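Local coordinates for chromosome partition protein Smc (Pyrococcus furiosus, PDB 3KTA) that probably drives chromosome condensation and partitioning through ATP hydrolysis, the C-terminal piece described here forming part of its ABC-type ATPase head, at residues A87-F92 and E117-V122; R18-I23 and A74-F79; V8-F13 and L35-P40. All coordinates share one frame; numbering follows the deposited sequence.

Interaction 1. Residues A87-F92 and E117-V122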
loop_
_atom_site.group_PDB
_atom_site.type_symbol
_atom_site.label_atom_id
_atom_site.label_comp_id
_atom_site.label_asym_id
_atom_site.label_seq_id
_atom_site.Cartn_x
_atom_site.Cartn_y
_atom_site.Cartn_z
ATOM N N ALA B 87 -5.525 -7.244 -6.189
ATOM C CA ALA B 87 -6.243 -6.687 -5.046
ATOM C C ALA B 87 -6.969 -5.423 -5.483
ATOM O O ALA B 87 -6.599 -4.809 -6.482
ATOM C CB ALA B 87 -5.295 -6.387 -3.908
ATOM N N PRO B 88 -8.000 -5.016 -4.733
ATOM C CA PRO B 88 -8.718 -3.793 -5.120
ATOM C C PRO B 88 -7.775 -2.595 -5.230
ATOM O O PRO B 88 -7.824 -1.879 -6.242
ATOM C CB PRO B 88 -9.749 -3.617 -3.996
ATOM C CG PRO B 88 -10.050 -5.051 -3.580
ATOM C CD PRO B 88 -8.674 -5.738 -3.632
ATOM N N PHE B 89 -6.907 -2.406 -4.241
ATOM C CA PHE B 89 -5.944 -1.294 -4.300
ATOM C C PHE B 89 -4.654 -1.641 -3.577
ATOM O O PHE B 89 -4.636 -2.531 -2.727
ATOM C CB PHE B 89 -6.535 -0.000 -3.725
ATOM C CG PHE B 89 -6.724 -0.027 -2.242
ATOM C CD1 PHE B 89 -7.890 -0.536 -1.698
ATOM C CD2 PHE B 89 -5.730 0.448 -1.389
ATOM C CE1 PHE B 89 -8.064 -0.549 -0.327
ATOM C CE2 PHE B 89 -5.899 0.441 -0.017
ATOM C CZ PHE B 89 -7.068 -0.082 0.512
ATOM N N TYR B 90 -3.584 -0.933 -3.943
ATOM C CA TYR B 90 -2.289 -1.047 -3.280
ATOM C C TYR B 90 -1.922 0.340 -2.812
ATOM O O TYR B 90 -2.180 1.316 -3.518
ATOM C CB TYR B 90 -1.211 -1.580 -4.258
ATOM C CG TYR B 90 -1.516 -3.002 -4.631
ATOM C CD1 TYR B 90 -2.478 -3.290 -5.590
ATOM C CD2 TYR B 90 -0.890 -4.068 -3.983
ATOM C CE1 TYR B 90 -2.820 -4.595 -5.893
ATOM C CE2 TYR B 90 -1.217 -5.383 -4.293
ATOM C CZ TYR B 90 -2.174 -5.636 -5.245
ATOM O OH TYR B 90 -2.525 -6.923 -5.549
ATOM N N LEU B 91 -1.347 0.423 -1.618
ATOM C CA LEU B 91 -0.855 1.688 -1.084
ATOM C C LEU B 91 0.617 1.503 -0.816
ATOM O O LEU B 91 1.006 0.625 -0.051
ATOM C CB LEU B 91 -1.590 2.047 0.200
ATOM C CG LEU B 91 -1.039 3.247 0.965
ATOM C CD1 LEU B 91 -1.207 4.539 0.185
ATOM C CD2 LEU B 91 -1.796 3.334 2.276
ATOM N N PHE B 92 1.441 2.281 -1.511
ATOM C CA PHE B 92 2.888 2.149 -1.411
ATOM C C PHE B 92 3.445 3.488 -0.941
ATOM O O PHE B 92 3.296 4.492 -1.627
ATOM C CB PHE B 92 3.507 1.881 -2.787
ATOM C CG PHE B 92 3.207 0.529 -3.384
ATOM C CD1 PHE B 92 2.841 -0.562 -2.604
ATOM C CD2 PHE B 92 3.359 0.350 -4.755
ATOM C CE1 PHE B 92 2.602 -1.810 -3.192
ATOM C CE2 PHE B 92 3.123 -0.881 -5.359
ATOM C CZ PHE B 92 2.749 -1.971 -4.580
ATOM N N GLU B 117 -5.603 -3.494 -13.735
ATOM C CA GLU B 117 -6.386 -4.468 -12.960
ATOM C C GLU B 117 -6.549 -4.114 -11.477
ATOM O O GLU B 117 -7.449 -4.632 -10.818
ATOM C CB GLU B 117 -5.782 -5.879 -13.061
ATOM C CG GLU B 117 -5.590 -6.394 -14.481
ATOM C CD GLU B 117 -6.897 -6.524 -15.241
ATOM O OE1 GLU B 117 -7.961 -6.582 -14.597
ATOM O OE2 GLU B 117 -6.857 -6.571 -16.486
ATOM N N SER B 118 -5.677 -3.252 -10.956
ATOM C CA SER B 118 -5.787 -2.789 -9.571
ATOM C C SER B 118 -5.519 -1.291 -9.501
ATOM O O SER B 118 -4.816 -0.742 -10.351
ATOM C CB SER B 118 -4.761 -3.498 -8.667
ATOM O OG SER B 118 -4.953 -4.900 -8.641
ATOM N N GLN B 119 -6.026 -0.648 -8.451
ATOM C CA GLN B 119 -5.725 0.743 -8.164
ATOM C C GLN B 119 -4.397 0.821 -7.397
ATOM O O GLN B 119 -4.132 -0.006 -6.522
ATOM C CB GLN B 119 -6.862 1.327 -7.323
ATOM C CG GLN B 119 -6.650 2.758 -6.848
ATOM C CD GLN B 119 -7.881 3.242 -6.093
ATOM O OE1 GLN B 119 -8.351 2.569 -5.168
ATOM N NE2 GLN B 119 -8.421 4.384 -6.493
ATOM N N PHE B 120 -3.569 1.806 -7.734
ATOM C CA PHE B 120 -2.314 2.043 -7.027
ATOM C C PHE B 120 -2.248 3.462 -6.517
ATOM O O PHE B 120 -2.475 4.410 -7.285
ATOM C CB PHE B 120 -1.124 1.778 -7.973
ATOM C CG PHE B 120 -0.911 0.335 -8.242
ATOM C CD1 PHE B 120 -1.635 -0.320 -9.239
ATOM C CD2 PHE B 120 -0.024 -0.403 -7.463
ATOM C CE1 PHE B 120 -1.442 -1.669 -9.472
ATOM C CE2 PHE B 120 0.154 -1.752 -7.683
ATOM C CZ PHE B 120 -0.557 -2.391 -8.679
ATOM N N ILE B 121 -1.926 3.606 -5.233
ATOM C CA ILE B 121 -1.721 4.927 -4.642
ATOM C C ILE B 121 -0.299 4.933 -4.109
ATOM O O ILE B 121 0.048 4.130 -3.235
ATOM C CB ILE B 121 -2.703 5.186 -3.478
ATOM C CG1 ILE B 121 -4.142 5.163 -3.999
ATOM C CG2 ILE B 121 -2.394 6.522 -2.794
ATOM C CD1 ILE B 121 -5.168 4.950 -2.890
ATOM N N VAL B 122 0.536 5.814 -4.652
ATOM C CA VAL B 122 1.966 5.725 -4.399
ATOM C C VAL B 122 2.495 7.073 -3.932
ATOM O O VAL B 122 2.384 8.058 -4.646
ATOM C CB VAL B 122 2.714 5.331 -5.704
ATOM C CG1 VAL B 122 4.226 5.273 -5.467
ATOM C CG2 VAL B 122 2.207 3.992 -6.246
HETATM O O HOH W 1 -8.949 -4.913 -8.712
#
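Tyr90 and Phe120 lie side by side on one surface of two parallel strands, pointing the same way. The ring planes differ by only 13°, yet the rings are slid apart, centroids 5.0 Å apart, and barely overlap. CE2 and CZ of Phe120 rest against CG and CD1 of Tyr90, and Tyr90 CD1 stands over one face of the Phe120 ring. Each ring has CG anti to its carbonyl carbon (chi1 -67° and -73°), which gives them their common lean. Phe92 adopts the same first torsion and completes an aromatic cluster: its CE2 meets the edge of the Phe120 ring, 3.8 Å from CD2, the planes oblique.

On the other surface Leu91 CD1 reaches Ile121 CG2 at 3.8 Å, while the end of Phe89 turns away, and its CB is the side-chain atom nearest Gln119, 3.5 Å from OE1. Gln119 OE1 accepts from Ile4 N and NE2 donates to Ser25 O, both of the partner chain. The backbones are stitched by alternating bonds, among them Tyr90 N to Gln119 O (2.8 Å) and Phe92 N to Ile121 O (2.9 Å). Where the strands begin, Ser118 OG donates to an in-plane lone pair of Ala87 O at 2.7 Å, and its CB abuts the edge of the Tyr90 ring. Tyr90 OH accepts from Ala87 N and bonds Tyr140 OH of the partner chain, which pins the ring at its tip.

The two strands, with helix 101-114 between them in sequence, form a beta-alpha-beta unit. Strand 89-93 corresponds to the Walker B strand of ABC ATPases; helix 101-114 packs Ile111 and Ser114 on Phe120, Gln82 of helix 67-84 packs on Tyr90 and hydrogen-bonds Ser118 OG through NE2, and the sheet continues into a parallel strand of the partner chain.

Interaction 2. Residues R18-I23 and A74-F79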
loop_
_atom_site.group_PDB
_atom_site.type_symbol
_atom_site.label_atom_id
_atom_site.label_comp_id
_atom_site.label_asym_id
_atom_site.label_seq_id
_atom_site.Cartn_x
_atom_site.Cartn_y
_atom_site.Cartn_z
ATOM N N ARG B 18 5.764 -18.803 -10.939
ATOM C CA ARG B 18 6.178 -18.460 -12.307
ATOM C C ARG B 18 6.152 -16.938 -12.484
ATOM O O ARG B 18 7.094 -16.345 -13.045
ATOM C CB ARG B 18 5.294 -19.146 -13.346
ATOM C CG ARG B 18 5.640 -18.730 -14.784
ATOM C CD ARG B 18 4.879 -19.549 -15.814
ATOM N N ASN B 19 5.100 -16.307 -11.961
ATOM C CA ASN B 19 5.003 -14.846 -11.986
ATOM C C ASN B 19 6.231 -14.198 -11.338
ATOM O O ASN B 19 6.800 -13.231 -11.859
ATOM C CB ASN B 19 3.743 -14.351 -11.258
ATOM C CG ASN B 19 2.433 -14.687 -12.006
ATOM O OD1 ASN B 19 2.439 -15.112 -13.163
ATOM N ND2 ASN B 19 1.310 -14.488 -11.330
ATOM N N PHE B 20 6.608 -14.714 -10.170
ATOM C CA PHE B 20 7.698 -14.128 -9.413
ATOM C C PHE B 20 9.010 -14.196 -10.184
ATOM O O PHE B 20 9.762 -13.213 -10.267
ATOM C CB PHE B 20 7.845 -14.849 -8.073
ATOM C CG PHE B 20 9.073 -14.438 -7.297
ATOM C CD1 PHE B 20 9.102 -13.237 -6.582
ATOM C CD2 PHE B 20 10.174 -15.276 -7.238
ATOM C CE1 PHE B 20 10.225 -12.871 -5.863
ATOM C CE2 PHE B 20 11.308 -14.911 -6.522
ATOM C CZ PHE B 20 11.325 -13.716 -5.830
ATOM N N SER B 21 9.290 -15.363 -10.752
ATOM C CA SER B 21 10.508 -15.520 -11.547
ATOM C C SER B 21 10.530 -14.556 -12.749
ATOM O O SER B 21 11.542 -13.893 -12.996
ATOM C CB SER B 21 10.682 -16.977 -11.976
ATOM O OG SER B 21 10.944 -17.791 -10.840
ATOM N N GLU B 22 9.416 -14.452 -13.466
ATOM C CA GLU B 22 9.360 -13.571 -14.629
ATOM C C GLU B 22 9.524 -12.108 -14.216
ATOM O O GLU B 22 10.290 -11.348 -14.822
ATOM C CB GLU B 22 8.058 -13.774 -15.393
ATOM C CG GLU B 22 7.947 -15.145 -16.053
ATOM C CD GLU B 22 6.619 -15.376 -16.737
ATOM O OE1 GLU B 22 5.737 -14.498 -16.664
ATOM O OE2 GLU B 22 6.461 -16.452 -17.342
ATOM N N ILE B 23 8.818 -11.712 -13.167
ATOM C CA ILE B 23 8.880 -10.332 -12.718
ATOM C C ILE B 23 10.254 -9.968 -12.158
ATOM O O ILE B 23 10.770 -8.895 -12.436
ATOM C CB ILE B 23 7.768 -10.022 -11.688
ATOM C CG1 ILE B 23 6.405 -10.164 -12.361
ATOM C CG2 ILE B 23 7.955 -8.615 -11.118
ATOM C CD1 ILE B 23 5.220 -10.166 -11.399
ATOM N N ALA B 74 11.288 -8.075 -2.763
ATOM C CA ALA B 74 9.981 -7.899 -2.129
ATOM C C ALA B 74 8.946 -7.427 -3.145
ATOM O O ALA B 74 7.812 -7.904 -3.143
ATOM C CB ALA B 74 10.075 -6.905 -0.986
ATOM N N LEU B 75 9.340 -6.489 -4.000
ATOM C CA LEU B 75 8.411 -5.975 -5.007
ATOM C C LEU B 75 8.014 -7.049 -6.016
ATOM O O LEU B 75 6.847 -7.156 -6.413
ATOM C CB LEU B 75 8.987 -4.743 -5.701
ATOM C CG LEU B 75 8.924 -3.489 -4.833
ATOM C CD1 LEU B 75 9.816 -2.393 -5.379
ATOM C CD2 LEU B 75 7.478 -3.003 -4.706
ATOM N N ALA B 76 8.977 -7.862 -6.422
ATOM C CA ALA B 76 8.677 -8.945 -7.352
ATOM C C ALA B 76 7.664 -9.897 -6.736
ATOM O O ALA B 76 6.791 -10.409 -7.415
ATOM C CB ALA B 76 9.953 -9.691 -7.739
ATOM N N PHE B 77 7.765 -10.114 -5.426
ATOM C CA PHE B 77 6.823 -10.981 -4.742
ATOM C C PHE B 77 5.411 -10.384 -4.688
ATOM O O PHE B 77 4.422 -11.060 -4.988
ATOM C CB PHE B 77 7.352 -11.281 -3.330
ATOM C CG PHE B 77 6.526 -12.260 -2.567
ATOM C CD1 PHE B 77 6.412 -13.576 -2.982
ATOM C CD2 PHE B 77 5.873 -11.867 -1.408
ATOM C CE1 PHE B 77 5.650 -14.479 -2.277
ATOM C CE2 PHE B 77 5.108 -12.776 -0.691
ATOM C CZ PHE B 77 5.005 -14.085 -1.124
ATOM N N VAL B 78 5.316 -9.117 -4.316
ATOM C CA VAL B 78 4.023 -8.437 -4.234
ATOM C C VAL B 78 3.333 -8.470 -5.596
ATOM O O VAL B 78 2.141 -8.800 -5.715
ATOM C CB VAL B 78 4.194 -6.974 -3.797
ATOM C CG1 VAL B 78 2.862 -6.189 -3.974
ATOM C CG2 VAL B 78 4.677 -6.903 -2.358
ATOM N N PHE B 79 4.097 -8.125 -6.625
ATOM C CA PHE B 79 3.546 -8.103 -7.979
ATOM C C PHE B 79 3.228 -9.480 -8.560
ATOM O O PHE B 79 2.340 -9.593 -9.411
ATOM C CB PHE B 79 4.411 -7.232 -8.895
ATOM C CG PHE B 79 4.159 -5.761 -8.700
ATOM C CD1 PHE B 79 3.130 -5.136 -9.394
ATOM C CD2 PHE B 79 4.870 -5.033 -7.780
ATOM C CE1 PHE B 79 2.855 -3.795 -9.215
ATOM C CE2 PHE B 79 4.595 -3.681 -7.582
ATOM C CZ PHE B 79 3.581 -3.066 -8.309
#
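Ile23 and Ala76 mark the closest passage of the two helices, whose axes come within 8.3 Å at an angle of 136°. Ala76 offers nothing beyond a methyl group, and this small residue lets the backbone of helix 67-84 be touched directly. Ile23 straddles it with two branches: CG2 lies 3.8 Å from Ala76 CA, while CD1, at the end of an extended chain, reaches past to Phe79, 3.5 Å from its carbonyl carbon C and 3.9 Å from its CB. Phe20, one turn earlier, comes in edge first. It holds CG anti to the backbone N (chi1 172°), and this brings the end of the ring up to the partner helix, where CD1 sits 3.6 Å from Phe77 N, in the plane of the ring, and CE1 is 3.7 Å from Ala76 CB.

The segments belong to the same lobe of an ABC-type ATPase head. Helix 67-84 opens within the sequence SGGE, which matches the ABC signature motif, and helix 4-27 lies against its later turns. No hydrogen bond crosses between the two segments, and the contact between them is apolar packing. Phe79 turns its ring away from Ile23 and packs it on Leu110 and Ile111 of helix 101-114, and Leu110 also meets Ile23.

Away from this tight seam helix 18-23 becomes looser and more polar. Asn19 points toward helix 67-84 but makes no contact with segment 74-79, bonding instead to Ala80 O and Lys83 NZ farther along that helix. Ser21 faces the other way and bonds Ala33 O, and the carboxylate of Glu22 extends from the solvent-exposed side.

Interaction 3. Residues V8-F13 and L35-P40; sequences VFMRTF and LILENP
Phe13 N donates to Phe9 O at 2.7 Å, an ordinary helical bond that joins two residues one turn apart whose rings both touch Leu37. No polar bond spans the contact itself: Leu37, at the end of strand 32-37, inserts its branched end among Phe9, Met10 and Phe13. The main meeting is tip to tip. Leu37 CG stands over the centre of the Phe13 ring, 3.8 Å from the centroid and 13° off the normal, which makes a well-aimed CH-pi contact. Phe13 carries its CG anti to the backbone N (chi1 174°), and this throws the ring out from the helix to meet the strand.

The methyl groups of Leu37, besides lying against Phe13, also reach other neighbours on the helix. CD2 touches the Phe9 ring at its edge, 4.0 Å from CE2 and in the ring plane. CD1 lies 3.7 Å from the SE atom of Met10, modelled as selenomethionine, whose chain bends at its second and third torsions to bring the selenium alongside. Phe13 also uses its own edge: CZ is 3.8 Å from Leu35 O, near the ring plane, and CE1 is 4.0 Å from Leu35 CB. An alanine in place of Phe13 would probably open a gap beneath Leu37 and deprive both Leu37 CG and Leu35 CB of their aromatic partner.

Pro43 touches Phe9, Met10 and Leu37, the ring of Phe44 meets Phe9, and Leu48 of the neighbouring strand packs on Phe13. Here helix 4-27 packs on the antiparallel strands 32-37 and 48-53, segment 8-13 running at 159° to strand 35-37; this is a helix-on-sheet layer of the SMC head, probably near where the coiled coil enters it.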
loop_
_atom_site.group_PDB
_atom_site.type_symbol
_atom_site.label_atom_id
_atom_site.label_comp_id
_atom_site.label_asym_id
_atom_site.label_seq_id
_atom_site.Cartn_x
_atom_site.Cartn_y
_atom_site.Cartn_z
ATOM N N VAL B 8 -5.757 -26.971 -4.808
ATOM C CA VAL B 8 -5.985 -25.536 -4.951
ATOM C C VAL B 8 -4.705 -24.768 -4.619
ATOM O O VAL B 8 -4.333 -23.829 -5.327
ATOM C CB VAL B 8 -7.149 -25.032 -4.065
ATOM C CG1 VAL B 8 -7.301 -23.515 -4.196
ATOM C CG2 VAL B 8 -8.457 -25.738 -4.434
ATOM N N PHE B 9 -4.015 -25.180 -3.559
ATOM C CA PHE B 9 -2.768 -24.520 -3.176
ATOM C C PHE B 9 -1.733 -24.604 -4.283
ATOM O O PHE B 9 -1.138 -23.596 -4.652
ATOM C CB PHE B 9 -2.181 -25.088 -1.879
ATOM C CG PHE B 9 -0.888 -24.431 -1.465
ATOM C CD1 PHE B 9 -0.891 -23.296 -0.651
ATOM C CD2 PHE B 9 0.325 -24.931 -1.895
ATOM C CE1 PHE B 9 0.300 -22.687 -0.277
ATOM C CE2 PHE B 9 1.525 -24.329 -1.530
ATOM C CZ PHE B 9 1.515 -23.203 -0.720
HETATM N N MSE B 10 -1.519 -25.806 -4.809
HETATM C CA MSE B 10 -0.463 -26.004 -5.805
HETATM C C MSE B 10 -0.707 -25.213 -7.101
HETATM O O MSE B 10 0.237 -24.705 -7.713
HETATM C CB MSE B 10 -0.222 -27.498 -6.061
HETATM C CG MSE B 10 0.506 -28.209 -4.890
HETATM SE SE MSE B 10 2.136 -27.374 -4.316
HETATM C CE MSE B 10 2.938 -27.072 -6.065
ATOM N N ARG B 11 -1.966 -25.093 -7.507
ATOM C CA ARG B 11 -2.303 -24.295 -8.688
ATOM C C ARG B 11 -1.951 -22.831 -8.415
ATOM O O ARG B 11 -1.386 -22.136 -9.264
ATOM C CB ARG B 11 -3.788 -24.442 -9.042
ATOM C CG ARG B 11 -4.193 -23.768 -10.344
ATOM C CD ARG B 11 -5.677 -23.988 -10.663
ATOM N NE ARG B 11 -6.558 -23.498 -9.604
ATOM N N THR B 12 -2.269 -22.375 -7.209
ATOM C CA THR B 12 -1.977 -21.002 -6.833
ATOM C C THR B 12 -0.474 -20.805 -6.717
ATOM O O THR B 12 0.070 -19.836 -7.240
ATOM C CB THR B 12 -2.671 -20.629 -5.517
ATOM O OG1 THR B 12 -4.094 -20.685 -5.711
ATOM C CG2 THR B 12 -2.267 -19.228 -5.097
ATOM N N PHE B 13 0.199 -21.721 -6.026
ATOM C CA PHE B 13 1.642 -21.617 -5.884
ATOM C C PHE B 13 2.384 -21.591 -7.228
ATOM O O PHE B 13 3.279 -20.763 -7.431
ATOM C CB PHE B 13 2.234 -22.714 -4.989
ATOM C CG PHE B 13 3.732 -22.689 -4.966
ATOM C CD1 PHE B 13 4.413 -21.746 -4.195
ATOM C CD2 PHE B 13 4.464 -23.557 -5.769
ATOM C CE1 PHE B 13 5.800 -21.698 -4.212
ATOM C CE2 PHE B 13 5.842 -23.524 -5.784
ATOM C CZ PHE B 13 6.517 -22.594 -5.002
ATOM N N LEU B 35 10.816 -19.023 -6.128
ATOM C CA LEU B 35 10.131 -19.400 -4.896
ATOM C C LEU B 35 10.295 -20.905 -4.708
ATOM O O LEU B 35 10.183 -21.680 -5.663
ATOM C CB LEU B 35 8.645 -19.059 -4.956
ATOM C CG LEU B 35 8.256 -17.601 -5.216
ATOM C CD1 LEU B 35 6.761 -17.435 -5.044
ATOM C CD2 LEU B 35 9.012 -16.656 -4.290
ATOM N N ILE B 36 10.554 -21.321 -3.472
ATOM C CA ILE B 36 10.785 -22.731 -3.185
ATOM C C ILE B 36 9.960 -23.162 -1.984
ATOM O O ILE B 36 10.029 -22.529 -0.941
ATOM C CB ILE B 36 12.266 -22.962 -2.855
ATOM C CG1 ILE B 36 13.150 -22.416 -3.979
ATOM C CG2 ILE B 36 12.545 -24.441 -2.601
ATOM C CD1 ILE B 36 14.616 -22.380 -3.633
ATOM N N LEU B 37 9.165 -24.216 -2.129
ATOM C CA LEU B 37 8.463 -24.785 -0.975
ATOM C C LEU B 37 9.456 -25.609 -0.165
ATOM O O LEU B 37 10.156 -26.454 -0.717
ATOM C CB LEU B 37 7.290 -25.654 -1.427
ATOM C CG LEU B 37 6.111 -24.896 -2.050
ATOM C CD1 LEU B 37 5.097 -25.832 -2.685
ATOM C CD2 LEU B 37 5.436 -24.005 -1.003
ATOM N N GLU B 38 9.537 -25.342 1.137
ATOM C CA GLU B 38 10.475 -26.057 1.998
ATOM C C GLU B 38 10.157 -27.542 2.005
ATOM O O GLU B 38 11.051 -28.389 2.154
ATOM C CB GLU B 38 10.413 -25.512 3.423
ATOM C CG GLU B 38 11.038 -24.142 3.587
ATOM C CD GLU B 38 11.107 -23.718 5.036
ATOM O OE1 GLU B 38 10.374 -24.306 5.858
ATOM O OE2 GLU B 38 11.893 -22.801 5.350
ATOM N N ASN B 39 8.874 -27.848 1.840
ATOM C CA ASN B 39 8.406 -29.222 1.813
ATOM C C ASN B 39 7.417 -29.432 0.668
ATOM O O ASN B 39 6.209 -29.332 0.848
ATOM C CB ASN B 39 7.754 -29.582 3.156
ATOM C CG ASN B 39 7.589 -31.074 3.341
ATOM O OD1 ASN B 39 7.141 -31.779 2.437
ATOM N ND2 ASN B 39 7.947 -31.564 4.520
ATOM N N PRO B 40 7.935 -29.716 -0.535
ATOM C CA PRO B 40 7.104 -29.902 -1.732
ATOM C C PRO B 40 6.065 -31.029 -1.630
ATOM O O PRO B 40 4.995 -30.917 -2.224
ATOM C CB PRO B 40 8.131 -30.217 -2.826
ATOM C CG PRO B 40 9.402 -29.660 -2.340
ATOM C CD PRO B 40 9.372 -29.765 -0.842
#

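Interaction 3 closes before interaction 1 opens, whereas the segments of interactions 2 and 3 alternate along the chain and share helix 4-27. Their centres lie about 15 Å apart, and the two touch where Phe20 CD2 meets Leu35 CD2 (3.5 Å). Interaction 2 in turn adjoins interaction 1, centres about 16 Å apart, where the ring of Phe79 packs on Phe92 and Phe120. Strand 89-93 follows helix 67-84 in the chain, while interactions 1 and 3 do not meet (centres about 25 Å apart, nearest atoms about 12 Å). A continuous apolar core thus runs from helix 4-27 and the antiparallel strands to the parallel strands that join the partner chain, the side chain of Leu91 lying about 10 Å from the bound magnesium ion and bis(adenosine)-5'-pentaphosphate.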